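PDB 4GF2: erythrocyte binding antigen 140, which probably binds glycophorin C on the host erythrocyte during invasion by the malaria parasite, through the two Duffy binding domains held in this chain. Local coordinates for residues Q396-A400 / K468-Q474; D489-R494 / W528-K532; Y543-K547 / N560-Y566. The protein carries 3 engineered substitutions. All coordinates share one frame; numbering follows the deposited sequence.

Contact 1. Residues Q396-A400 / K468-Q474; sequences QNSYA and KDYDKFQ
Q396 reaches across to the loop residues K468-D469 and the start of helix 470-475, and with F473 and Y399 it buries the most surface in this contact. Its CG is anti to the carbonyl carbon (chi1 -77°) and the chain is extended beyond, which carries the amide over the first residues of the short helix. There Q396 NE2 donates to K468 O at 3.0 Å, nearly straight with an N-H...O angle of 163°. The donor stands above the carbonyl plane of K468 instead of meeting a lone pair, while the acceptor lies close to the plane of the glutamine amide. The same amide crosses Y470 at about a right angle, packing on its CA and CB, and on the other branch OE1 of Q396 lies 3.7 Å from CB of F473.

The F473 ring comes edge-on to the backbone of helix 388-407. Its CE2 is 3.6 Å from Q396 O, near the ring plane, and its CZ is 3.3 Å from N397 OD1; A400 CB touches its CD2 obliquely at 4.1 Å. An aromatic rim thus borders two oxygens. Y399 makes a similar edge contact, its CE2 lying 3.6 Å from Y470 O, and its ring also touches the Y470 ring and Q474 CB.

The two helical segments approach to 9.4 Å between their axes with a crossing angle of -54°, within the second Duffy-binding domain. Helix 435-457 packs against the tyrosines: Y399 OH bonds K450 O, Y399 meets W454 edge-to-face, and Y470 stacks on W454. Helix 478-508 adds R481, which touches both A400 and F473.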
# COMPACT_ATOMS: atom_id res chain seq x y z
N GLN A 396 12.84 -8.55 20.69
CA GLN A 396 11.57 -8.14 21.28
C GLN A 396 11.67 -6.75 21.88
O GLN A 396 10.69 -6.00 21.88
CB GLN A 396 11.12 -9.15 22.34
CG GLN A 396 10.53 -10.42 21.76
CD GLN A 396 9.85 -11.28 22.81
OE1 GLN A 396 9.69 -10.87 23.96
NE2 GLN A 396 9.44 -12.48 22.41
N ASN A 397 12.84 -6.40 22.41
CA ASN A 397 13.05 -5.06 22.96
C ASN A 397 12.76 -3.98 21.91
O ASN A 397 11.98 -3.05 22.17
CB ASN A 397 14.48 -4.90 23.49
CG ASN A 397 14.71 -5.63 24.80
OD1 ASN A 397 13.77 -5.91 25.54
ND2 ASN A 397 15.97 -5.91 25.11
N SER A 398 13.37 -4.10 20.74
CA SER A 398 13.17 -3.10 19.69
C SER A 398 11.77 -3.21 19.08
O SER A 398 11.16 -2.20 18.72
CB SER A 398 14.23 -3.25 18.60
OG SER A 398 15.48 -2.78 19.08
N TYR A 399 11.26 -4.43 18.99
CA TYR A 399 9.89 -4.64 18.55
C TYR A 399 8.92 -3.85 19.43
O TYR A 399 8.04 -3.14 18.93
CB TYR A 399 9.54 -6.13 18.62
CG TYR A 399 8.08 -6.42 18.42
CD1 TYR A 399 7.47 -6.17 17.20
CD2 TYR A 399 7.30 -6.94 19.45
CE1 TYR A 399 6.13 -6.44 17.00
CE2 TYR A 399 5.96 -7.21 19.26
CZ TYR A 399 5.38 -6.96 18.03
OH TYR A 399 4.05 -7.22 17.83
N ALA A 400 9.08 -3.97 20.74
CA ALA A 400 8.20 -3.30 21.69
C ALA A 400 8.37 -1.78 21.63
O ALA A 400 7.40 -1.03 21.79
CB ALA A 400 8.46 -3.80 23.09
N LYS A 468 8.68 -16.30 22.32
CA LYS A 468 7.27 -16.33 22.68
C LYS A 468 6.83 -15.06 23.41
O LYS A 468 7.65 -14.30 23.92
CB LYS A 468 6.99 -17.53 23.59
CG LYS A 468 7.85 -18.75 23.30
CD LYS A 468 7.85 -19.71 24.48
CE LYS A 468 8.86 -20.84 24.28
NZ LYS A 468 9.02 -21.67 25.50
N ASP A 469 5.52 -14.86 23.47
CA ASP A 469 4.92 -13.79 24.26
C ASP A 469 5.45 -12.41 23.88
O ASP A 469 5.48 -11.49 24.70
CB ASP A 469 5.14 -14.05 25.75
CG ASP A 469 4.40 -15.29 26.24
OD1 ASP A 469 3.26 -15.51 25.79
OD2 ASP A 469 4.97 -16.04 27.06
N TYR A 470 5.87 -12.27 22.63
CA TYR A 470 6.29 -10.98 22.11
C TYR A 470 5.16 -9.98 22.25
O TYR A 470 5.39 -8.78 22.44
CB TYR A 470 6.73 -11.09 20.65
CG TYR A 470 5.72 -11.78 19.75
CD1 TYR A 470 4.64 -11.09 19.23
CD2 TYR A 470 5.86 -13.12 19.43
CE1 TYR A 470 3.73 -11.71 18.41
CE2 TYR A 470 4.94 -13.75 18.61
CZ TYR A 470 3.88 -13.04 18.10
OH TYR A 470 2.96 -13.65 17.29
N ASP A 471 3.92 -10.47 22.18
CA ASP A 471 2.75 -9.61 22.28
C ASP A 471 2.55 -9.12 23.72
O ASP A 471 2.34 -7.93 23.95
CB ASP A 471 1.50 -10.34 21.80
CG ASP A 471 0.31 -9.41 21.67
OD1 ASP A 471 0.52 -8.21 21.40
OD2 ASP A 471 -0.83 -9.89 21.84
N LYS A 472 2.61 -10.04 24.67
CA LYS A 472 2.50 -9.67 26.08
C LYS A 472 3.62 -8.72 26.48
O LYS A 472 3.40 -7.76 27.21
CB LYS A 472 2.56 -10.91 26.98
CG LYS A 472 1.20 -11.51 27.32
CD LYS A 472 1.34 -12.68 28.29
CE LYS A 472 -0.01 -13.22 28.72
NZ LYS A 472 0.12 -14.34 29.69
N PHE A 473 4.82 -9.00 25.99
CA PHE A 473 5.98 -8.17 26.31
C PHE A 473 5.76 -6.73 25.85
O PHE A 473 6.10 -5.78 26.57
CB PHE A 473 7.23 -8.74 25.65
CG PHE A 473 8.49 -8.02 26.02
CD1 PHE A 473 8.95 -8.04 27.33
CD2 PHE A 473 9.22 -7.33 25.07
CE1 PHE A 473 10.11 -7.37 27.68
CE2 PHE A 473 10.38 -6.66 25.41
CZ PHE A 473 10.83 -6.69 26.72
N GLN A 474 5.17 -6.57 24.67
CA GLN A 474 4.92 -5.25 24.11
C GLN A 474 3.91 -4.46 24.94
O GLN A 474 3.89 -3.23 24.91
CB GLN A 474 4.44 -5.37 22.67
CG GLN A 474 4.07 -4.05 22.01
CD GLN A 474 2.56 -3.88 21.86
OE1 GLN A 474 1.85 -4.84 21.54
NE2 GLN A 474 2.08 -2.67 22.08

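Contact 2. Residues D489-R494 / W528-K532; sequences DFCEKR and WIDLK
Helix segments 489-494 and 528-532, which touch through F490, K493 and R494 on one side and W528, I529 and K532 on the other, run antiparallel at 170°, their axes 12.1 Å apart at closest approach. This is an antiparallel helix pair of the second Duffy-binding domain, made by the long helices 478-508 and 518-548. The wide spacing is filled by large side chains: CA of F490 and CA of K532 are still 7.6 Å apart.

F490 and W528 bury the most surface of any residues here, nearly half the total between them. Their planes are nearly parallel, 10° apart, but the rings are slid past each other, with the centroid of F490 5.7 Å from that of the W528 six-membered ring. There is little overlap, and W528 CH2 touches F490 CD1 and CE1, each at 3.8 Å. W528 CZ2 also meets K493 CB, and I529 CD1 reaches the edge of the F490 ring at CE1, 3.9 Å away, and the edge of the R494 guanidinium. Outside the pair, F490 also meets W486 and F584, and W528 has a cation-pi contact with K497.

With CG beside the backbone N (chi1 -55°), K532 lays CG over the centre of the W528 ring, 3.5 Å above its plane; bends at chi2 and chi3 then bring CE back beside F490 CD1. K532 NZ forms a salt bridge with E535, and D489 OD2 takes a hydrogen bond from W326 NE1. Across the contact the direct ion pair is long, D489 OD2 to K532 NZ 3.8 Å; a water accepts from K532 NZ at 2.7 Å, though its very short approach to D489 OD2 leaves that half of the bridge doubtful.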
# COMPACT_ATOMS: atom_id res chain seq x y z
N ASP A 489 22.14 -5.58 31.28
CA ASP A 489 23.30 -4.92 30.70
C ASP A 489 24.34 -4.64 31.78
O ASP A 489 25.53 -4.83 31.57
CB ASP A 489 22.88 -3.62 30.02
CG ASP A 489 24.06 -2.87 29.43
OD1 ASP A 489 24.63 -3.36 28.43
OD2 ASP A 489 24.41 -1.79 29.94
N PHE A 490 23.87 -4.20 32.94
CA PHE A 490 24.76 -3.87 34.05
C PHE A 490 25.46 -5.11 34.58
O PHE A 490 26.69 -5.18 34.61
CB PHE A 490 23.98 -3.20 35.18
CG PHE A 490 24.74 -3.12 36.48
CD1 PHE A 490 25.80 -2.24 36.62
CD2 PHE A 490 24.39 -3.91 37.56
CE1 PHE A 490 26.50 -2.16 37.81
CE2 PHE A 490 25.08 -3.83 38.75
CZ PHE A 490 26.14 -2.96 38.88
N CYS A 491 24.68 -6.10 34.98
CA CYS A 491 25.22 -7.35 35.51
C CYS A 491 26.22 -7.97 34.53
O CYS A 491 27.28 -8.43 34.94
CB CYS A 491 24.09 -8.34 35.81
SG CYS A 491 22.97 -7.78 37.12
N GLU A 492 25.87 -7.97 33.25
CA GLU A 492 26.74 -8.54 32.23
C GLU A 492 28.09 -7.84 32.21
O GLU A 492 29.13 -8.48 32.38
CB GLU A 492 26.09 -8.44 30.85
CG GLU A 492 26.95 -8.98 29.71
CD GLU A 492 26.28 -8.87 28.35
OE1 GLU A 492 25.19 -8.26 28.27
OE2 GLU A 492 26.85 -9.38 27.37
N LYS A 493 28.07 -6.53 32.02
CA LYS A 493 29.31 -5.76 31.90
C LYS A 493 30.11 -5.81 33.20
O LYS A 493 31.33 -5.67 33.19
CB LYS A 493 29.02 -4.32 31.49
CG LYS A 493 28.26 -4.18 30.17
CD LYS A 493 28.83 -5.08 29.08
CE LYS A 493 27.99 -5.02 27.81
NZ LYS A 493 28.47 -5.98 26.78
N ARG A 494 29.42 -6.00 34.32
CA ARG A 494 30.10 -6.15 35.59
C ARG A 494 30.87 -7.46 35.59
O ARG A 494 32.05 -7.50 35.94
CB ARG A 494 29.10 -6.12 36.75
CG ARG A 494 29.76 -6.24 38.11
CD ARG A 494 28.75 -6.18 39.24
NE ARG A 494 29.31 -6.63 40.51
CZ ARG A 494 29.97 -5.86 41.37
NH1 ARG A 494 30.17 -4.57 41.11
NH2 ARG A 494 30.44 -6.39 42.49
N TRP A 528 33.26 4.01 36.05
CA TRP A 528 32.15 3.24 35.48
C TRP A 528 31.09 2.96 36.53
O TRP A 528 29.91 3.26 36.33
CB TRP A 528 32.65 1.92 34.88
CG TRP A 528 31.55 1.12 34.24
CD1 TRP A 528 30.97 1.36 33.02
CD2 TRP A 528 30.91 -0.04 34.78
NE1 TRP A 528 30.00 0.41 32.78
CE2 TRP A 528 29.94 -0.45 33.84
CE3 TRP A 528 31.05 -0.77 35.96
CZ2 TRP A 528 29.12 -1.56 34.05
CZ3 TRP A 528 30.24 -1.87 36.17
CH2 TRP A 528 29.29 -2.26 35.21
N ILE A 529 31.51 2.39 37.66
CA ILE A 529 30.57 1.94 38.68
C ILE A 529 29.79 3.10 39.29
O ILE A 529 28.62 2.95 39.65
CB ILE A 529 31.29 1.16 39.80
CG1 ILE A 529 30.28 0.36 40.62
CG2 ILE A 529 32.10 2.11 40.68
CD1 ILE A 529 29.56 -0.71 39.83
N ASP A 530 30.43 4.26 39.40
CA ASP A 530 29.76 5.44 39.93
C ASP A 530 28.71 5.93 38.93
O ASP A 530 27.62 6.35 39.32
CB ASP A 530 30.77 6.56 40.24
CG ASP A 530 31.67 6.22 41.41
OD1 ASP A 530 31.32 5.30 42.19
OD2 ASP A 530 32.71 6.89 41.57
N LEU A 531 29.04 5.86 37.65
CA LEU A 531 28.11 6.27 36.61
C LEU A 531 26.88 5.37 36.62
O LEU A 531 25.76 5.85 36.50
CB LEU A 531 28.79 6.22 35.23
CG LEU A 531 27.87 6.48 34.04
CD1 LEU A 531 27.26 7.88 34.11
CD2 LEU A 531 28.61 6.29 32.73
N LYS A 532 27.10 4.07 36.77
CA LYS A 532 26.00 3.12 36.77
C LYS A 532 25.18 3.28 38.03
O LYS A 532 23.97 3.05 38.03
CB LYS A 532 26.53 1.68 36.65
CG LYS A 532 27.43 1.42 35.45
CD LYS A 532 26.75 1.74 34.12
CE LYS A 532 25.67 0.73 33.77
NZ LYS A 532 25.05 1.03 32.45
O HOH W 1 23.47 -1.12 32.06

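Contact 3. Residues Y543-K547 / N560-Y566; sequences YTKDK and NKEANVY
In Y543 and K547, one turn apart on helix 518-548, CG is anti to the backbone N, and both side chains extend toward the returning chain at N560-Y566. The lysine then bends at chi3 (68°), which turns NZ to the carboxylate of E562. The arrangement is the turn of a helix-loop-helix: the chain leaving helix 518-548 doubles back to start helix 563-570 against its last turns.

Y543 buries the most surface. Its OH donates to K561 O at 2.6 Å, with the carbonyl oxygen at the ring edge and the donor tilted only slightly from the carbonyl plane. A563 packs obliquely against the same ring, its CB 3.5 Å from Y543 CD1. Y543 CE2 lies over one face of the Y566 ring, offset toward the rim; the two ring planes are 40° apart. Y566 OH bonds L480 O, tying this corner to helix 478-508.

The K547 and E562 side chains cross at about a right angle, with NZ to OE2 at 3.3 Å in a salt bridge. The chain just before helix 563-570 is thus held by a hydrogen bond from a buried tyrosine to K561 O and, at the exposed N-cap residue E562, by an ion pair that solvent would probably weaken.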
# COMPACT_ATOMS: atom_id res chain seq x y z
N TYR A 543 10.72 4.03 39.54
CA TYR A 543 10.02 2.77 39.77
C TYR A 543 9.25 2.84 41.08
O TYR A 543 8.11 2.39 41.16
CB TYR A 543 11.02 1.61 39.80
CG TYR A 543 10.40 0.28 40.16
CD1 TYR A 543 10.22 -0.08 41.49
CD2 TYR A 543 10.00 -0.61 39.17
CE1 TYR A 543 9.65 -1.30 41.83
CE2 TYR A 543 9.44 -1.83 39.50
CZ TYR A 543 9.27 -2.17 40.83
OH TYR A 543 8.71 -3.38 41.16
N THR A 544 9.87 3.42 42.09
CA THR A 544 9.28 3.52 43.42
C THR A 544 8.14 4.54 43.45
O THR A 544 7.04 4.25 43.91
CB THR A 544 10.32 3.92 44.47
OG1 THR A 544 11.38 2.95 44.48
CG2 THR A 544 9.69 3.99 45.85
N LYS A 545 8.43 5.75 42.97
CA LYS A 545 7.44 6.81 42.95
C LYS A 545 6.23 6.43 42.10
O LYS A 545 5.09 6.70 42.48
CB LYS A 545 8.06 8.12 42.44
CG LYS A 545 9.00 8.77 43.44
CD LYS A 545 9.66 10.01 42.86
CE LYS A 545 10.49 10.73 43.91
NZ LYS A 545 11.33 11.82 43.34
N ASP A 546 6.48 5.81 40.95
CA ASP A 546 5.40 5.38 40.07
C ASP A 546 4.59 4.26 40.74
O ASP A 546 3.36 4.29 40.73
CB ASP A 546 5.93 4.89 38.72
CG ASP A 546 6.34 6.04 37.80
OD1 ASP A 546 6.06 7.21 38.14
OD2 ASP A 546 6.93 5.77 36.73
N LYS A 547 5.29 3.29 41.31
CA LYS A 547 4.63 2.18 41.99
C LYS A 547 3.64 2.70 43.04
O LYS A 547 2.52 2.22 43.14
CB LYS A 547 5.65 1.26 42.66
CG LYS A 547 5.03 0.05 43.35
CD LYS A 547 6.08 -0.81 44.05
CE LYS A 547 6.68 -0.09 45.24
NZ LYS A 547 7.68 -0.93 45.96
N ASN A 560 3.98 -4.31 44.20
CA ASN A 560 4.57 -4.47 45.52
C ASN A 560 5.80 -5.38 45.51
O ASN A 560 5.88 -6.33 46.28
CB ASN A 560 3.54 -5.00 46.51
CG ASN A 560 4.02 -4.93 47.94
OD1 ASN A 560 4.92 -4.17 48.27
ND2 ASN A 560 3.41 -5.74 48.81
N LYS A 561 6.75 -5.08 44.63
CA LYS A 561 8.04 -5.74 44.63
C LYS A 561 9.13 -4.68 44.60
O LYS A 561 9.19 -3.87 43.67
CB LYS A 561 8.19 -6.68 43.44
CG LYS A 561 7.31 -7.91 43.51
CD LYS A 561 7.66 -8.90 42.41
CE LYS A 561 6.85 -10.18 42.53
NZ LYS A 561 7.26 -11.20 41.53
N GLU A 562 9.98 -4.67 45.62
CA GLU A 562 11.05 -3.69 45.71
C GLU A 562 11.82 -3.65 44.39
O GLU A 562 12.06 -4.68 43.77
CB GLU A 562 11.99 -4.01 46.87
CG GLU A 562 12.26 -2.84 47.80
CD GLU A 562 11.01 -2.36 48.51
OE1 GLU A 562 10.81 -2.73 49.69
OE2 GLU A 562 10.23 -1.60 47.89
N ALA A 563 12.20 -2.44 43.97
CA ALA A 563 12.89 -2.24 42.70
C ALA A 563 13.99 -3.27 42.47
O ALA A 563 14.03 -3.92 41.42
CB ALA A 563 13.46 -0.84 42.63
N ASN A 564 14.88 -3.41 43.45
CA ASN A 564 16.02 -4.31 43.31
C ASN A 564 15.59 -5.78 43.25
O ASN A 564 16.34 -6.63 42.77
CB ASN A 564 17.04 -4.09 44.43
CG ASN A 564 16.44 -4.23 45.81
OD1 ASN A 564 15.31 -4.70 45.96
ND2 ASN A 564 17.19 -3.83 46.83
N VAL A 565 14.39 -6.06 43.72
CA VAL A 565 13.84 -7.41 43.63
C VAL A 565 13.33 -7.65 42.22
O VAL A 565 13.59 -8.70 41.62
CB VAL A 565 12.69 -7.63 44.63
CG1 VAL A 565 11.94 -8.91 44.30
CG2 VAL A 565 13.24 -7.67 46.05
N TYR A 566 12.59 -6.68 41.69
CA TYR A 566 12.11 -6.75 40.32
C TYR A 566 13.25 -7.05 39.36
O TYR A 566 13.10 -7.83 38.42
CB TYR A 566 11.43 -5.43 39.94
CG TYR A 566 11.19 -5.26 38.46
CD1 TYR A 566 10.02 -5.73 37.88
CD2 TYR A 566 12.12 -4.64 37.65
CE1 TYR A 566 9.79 -5.57 36.52
CE2 TYR A 566 11.91 -4.48 36.30
CZ TYR A 566 10.74 -4.95 35.74
OH TYR A 566 10.53 -4.79 34.39

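In the fold
Of the three, contact 1 comes first along the chain: helix 470-475 returns to helix 388-407 and closes a loop of 67 intervening residues, mostly helical. Contact 2 follows, closing 33 residues between helices 478-508 and 518-548. Contact 3 closes the shortest loop, 12 residues between 547 and 560, joining the end of helix 518-548 to the chain that leads into helix 563-570. The three lie in series: none nests in or crosses another. Their centres are about 20 to 25 Å apart and none touches another. Helix 518-548 serves both contacts 2 and 3, while helix 478-508, which follows helix 470-475 directly, borders contacts 1 and 3 and forms one side of contact 2.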